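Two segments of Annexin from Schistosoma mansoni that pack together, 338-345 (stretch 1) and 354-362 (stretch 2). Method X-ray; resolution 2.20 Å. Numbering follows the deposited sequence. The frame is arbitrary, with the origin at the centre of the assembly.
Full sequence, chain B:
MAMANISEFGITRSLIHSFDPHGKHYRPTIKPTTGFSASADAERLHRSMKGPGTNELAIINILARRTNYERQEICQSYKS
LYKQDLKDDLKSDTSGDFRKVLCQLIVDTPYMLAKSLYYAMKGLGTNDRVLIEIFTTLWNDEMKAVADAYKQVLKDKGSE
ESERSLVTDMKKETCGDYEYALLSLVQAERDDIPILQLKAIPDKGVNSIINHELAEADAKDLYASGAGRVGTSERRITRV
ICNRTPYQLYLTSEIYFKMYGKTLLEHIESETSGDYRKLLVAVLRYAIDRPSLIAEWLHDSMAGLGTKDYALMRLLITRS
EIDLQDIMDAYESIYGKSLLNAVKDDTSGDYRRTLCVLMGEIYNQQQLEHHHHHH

Stretch 1, residues 338-345: SLLNAVKD
Stretch 2 (354-362) TLCVLMGEI

Contact between residues 338-345 and 354-362 of Schistosoma mansoni annexin, two segments of one chain that pack as nearly antiparallel helices. The helix 339-345 runs on past the first segment, and the helix of the second segment enters from earlier in the chain. Their axes approach to 10.0 Å, with 169° between the N-to-C directions. The register is marked by Leu340 and Cys356, whose CA atoms lie 6.5 Å apart; together the segments bury 366 Å².

The backbone bonds begin with a cap: Ser338 (phi/psi -61/148, chi1 p at 76°) precedes the first helix as its N-cap. Its OG accepts from Asn341 N at 2.7 Å, satisfying an amide that has no earlier helical carbonyl to use. Regular i to i+4 bonds follow, from Ala342 N to Ser338 O (3.0 Å), Val343 N to Leu339 O (2.8 Å), Lys344 N to Leu340 O (3.0 Å) and Asp345 N to Asn341 O (3.0 Å). In the second segment, Leu358 N bonds to Thr354 O (3.1 Å), and a Schellman motif then turns the chain: Glu361 N reaches back to Cys356 O (3.0 Å) and Gly360 N to Val357 O (2.9 Å). Gly360 has phi/psi 115/-9, where a CB would jam against the carbonyl O of Met359, so the turn itself calls for glycine. Glu361 follows with phi/psi -83/84, outside the helical range.

Apolar packing centres on Met359, which has the largest covered area, 77 Å². Its CA-to-CB bond points toward the first helix, and its m, t, m chain (-72°, 173°, -75°) runs among three residues of that helix. Met359 SD lies 3.8 Å from Leu339 CG, while Met359 CE lies 4.0 Å from both Leu340 CD1 and Val343 CB. Leu339 and Val343, one turn apart, both point toward the second segment. Val343 (chi1 t, 168°) also places CG1 3.8 Å from CD1 of Leu355, a residue with chi angles m, t (-58°, -173°). Leu340 leaves its backbone sideways, but its t, p rotamer (-178°, 66°) brings the end nearer: Leu340 CD1 is 3.8 Å from Cys356 SG. Cys356 also projects sideways, with chi1 m (-69°), and its sulfur meets the next turn of the first helix as well, with Cys356 SG 3.6 Å from Lys344 CG.

The charged contact belongs to Lys344, which starts sideways, then extends with chi1 m (-72°) and chi2 to chi4 all t. The straight chain carries its ammonium to the turn after the second helix, where Lys344 NZ donates to Glu361 OE2 at 2.8 Å, the hydrogen bond of a salt bridge. Glu361 points toward the first helix, with chi1 -170° and chi2 -154° (both t) and chi3 43°. Its OE2 also lies 3.8 Å from Leu340 CD2, so the carboxylate sits beside the leucine while pairing with the lysine. The Lys344-Glu361 bond is the only hydrogen bond between the segments; the other contacts are packing of side chains.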

# COMPACT_ATOMS: atom_id res chain seq x y z
N SER B 338 -12.50 16.47 -15.87
CA SER B 338 -12.62 15.35 -16.79
C SER B 338 -11.39 14.44 -16.73
O SER B 338 -10.27 14.91 -16.49
CB SER B 338 -12.80 15.84 -18.22
OG SER B 338 -11.56 16.31 -18.75
N LEU B 339 -11.61 13.15 -16.95
CA LEU B 339 -10.51 12.19 -17.05
C LEU B 339 -9.64 12.56 -18.26
O LEU B 339 -8.41 12.49 -18.20
CB LEU B 339 -11.05 10.77 -17.23
CG LEU B 339 -9.99 9.68 -17.43
CD1 LEU B 339 -9.04 9.60 -16.22
CD2 LEU B 339 -10.65 8.31 -17.67
N LEU B 340 -10.31 12.92 -19.35
CA LEU B 340 -9.63 13.48 -20.51
C LEU B 340 -8.62 14.54 -20.10
O LEU B 340 -7.43 14.44 -20.41
CB LEU B 340 -10.65 14.08 -21.48
CG LEU B 340 -10.00 14.66 -22.75
CD1 LEU B 340 -9.38 13.55 -23.58
CD2 LEU B 340 -11.02 15.43 -23.57
N ASN B 341 -9.07 15.57 -19.38
CA ASN B 341 -8.15 16.66 -19.03
C ASN B 341 -7.08 16.22 -18.03
O ASN B 341 -5.97 16.73 -18.07
CB ASN B 341 -8.89 17.91 -18.50
CG ASN B 341 -9.60 18.68 -19.60
OD1 ASN B 341 -9.14 18.74 -20.75
ND2 ASN B 341 -10.73 19.28 -19.26
N ALA B 342 -7.41 15.29 -17.14
CA ALA B 342 -6.39 14.83 -16.18
C ALA B 342 -5.30 14.08 -16.95
O ALA B 342 -4.11 14.21 -16.66
CB ALA B 342 -7.00 13.93 -15.13
N VAL B 343 -5.73 13.33 -17.96
CA VAL B 343 -4.81 12.51 -18.72
C VAL B 343 -3.89 13.39 -19.56
O VAL B 343 -2.68 13.16 -19.65
CB VAL B 343 -5.56 11.47 -19.60
CG1 VAL B 343 -4.61 10.83 -20.63
CG2 VAL B 343 -6.21 10.41 -18.71
N LYS B 344 -4.48 14.42 -20.16
CA LYS B 344 -3.73 15.40 -20.94
C LYS B 344 -2.72 16.12 -20.07
O LYS B 344 -1.60 16.41 -20.50
CB LYS B 344 -4.66 16.42 -21.60
CG LYS B 344 -5.46 15.85 -22.76
CD LYS B 344 -6.41 16.90 -23.31
CE LYS B 344 -7.17 16.41 -24.53
NZ LYS B 344 -8.01 17.55 -25.08
N ASP B 345 -3.09 16.38 -18.82
CA ASP B 345 -2.15 17.05 -17.92
C ASP B 345 -1.00 16.18 -17.45
O ASP B 345 0.06 16.69 -17.12
CB ASP B 345 -2.88 17.67 -16.73
CG ASP B 345 -3.74 18.85 -17.14
OD1 ASP B 345 -3.64 19.29 -18.30
OD2 ASP B 345 -4.52 19.34 -16.29
N THR B 354 -2.57 9.08 -28.12
CA THR B 354 -3.10 7.72 -28.15
C THR B 354 -4.09 7.49 -27.02
O THR B 354 -5.18 6.98 -27.25
CB THR B 354 -1.98 6.67 -28.06
OG1 THR B 354 -1.05 6.85 -29.13
CG2 THR B 354 -2.59 5.26 -28.14
N LEU B 355 -3.74 7.89 -25.80
CA LEU B 355 -4.64 7.71 -24.66
C LEU B 355 -5.95 8.46 -24.87
O LEU B 355 -7.03 7.94 -24.54
CB LEU B 355 -3.98 8.18 -23.37
CG LEU B 355 -2.66 7.51 -22.97
CD1 LEU B 355 -2.25 7.98 -21.59
CD2 LEU B 355 -2.78 5.98 -22.99
N CYS B 356 -5.87 9.67 -25.42
CA CYS B 356 -7.07 10.49 -25.64
C CYS B 356 -8.00 9.82 -26.64
O CYS B 356 -9.22 9.87 -26.50
CB CYS B 356 -6.68 11.91 -26.12
SG CYS B 356 -5.89 12.85 -24.79
N VAL B 357 -7.43 9.18 -27.65
CA VAL B 357 -8.23 8.55 -28.69
C VAL B 357 -8.94 7.31 -28.13
O VAL B 357 -10.08 7.05 -28.46
CB VAL B 357 -7.37 8.21 -29.90
CG1 VAL B 357 -8.11 7.27 -30.87
CG2 VAL B 357 -6.96 9.49 -30.59
N LEU B 358 -8.25 6.56 -27.27
CA LEU B 358 -8.88 5.44 -26.59
C LEU B 358 -10.17 5.88 -25.91
O LEU B 358 -11.16 5.16 -25.94
CB LEU B 358 -7.92 4.81 -25.58
CG LEU B 358 -6.74 4.00 -26.12
CD1 LEU B 358 -5.81 3.63 -24.97
CD2 LEU B 358 -7.20 2.74 -26.85
N MET B 359 -10.18 7.06 -25.29
CA MET B 359 -11.37 7.54 -24.57
C MET B 359 -12.42 8.12 -25.52
O MET B 359 -13.53 8.44 -25.10
CB MET B 359 -10.98 8.59 -23.54
CG MET B 359 -10.24 8.05 -22.31
SD MET B 359 -9.64 9.40 -21.25
CE MET B 359 -8.25 10.00 -22.20
N GLY B 360 -12.06 8.27 -26.79
CA GLY B 360 -12.99 8.77 -27.78
C GLY B 360 -12.66 10.12 -28.40
O GLY B 360 -13.31 10.54 -29.37
N GLU B 361 -11.67 10.82 -27.87
CA GLU B 361 -11.34 12.13 -28.43
C GLU B 361 -10.43 12.03 -29.65
O GLU B 361 -9.22 12.15 -29.53
CB GLU B 361 -10.72 13.08 -27.39
CG GLU B 361 -10.61 14.53 -27.93
CD GLU B 361 -9.51 15.34 -27.29
OE1 GLU B 361 -8.39 14.81 -27.11
OE2 GLU B 361 -9.76 16.53 -26.98
N ILE B 362 -11.03 11.80 -30.81
CA ILE B 362 -10.28 11.68 -32.06
C ILE B 362 -9.92 13.05 -32.64
O ILE B 362 -10.79 13.91 -32.79
CB ILE B 362 -11.09 10.93 -33.14
CG1 ILE B 362 -11.20 9.43 -32.82
CG2 ILE B 362 -10.45 11.10 -34.51
CD1 ILE B 362 -11.32 9.12 -31.34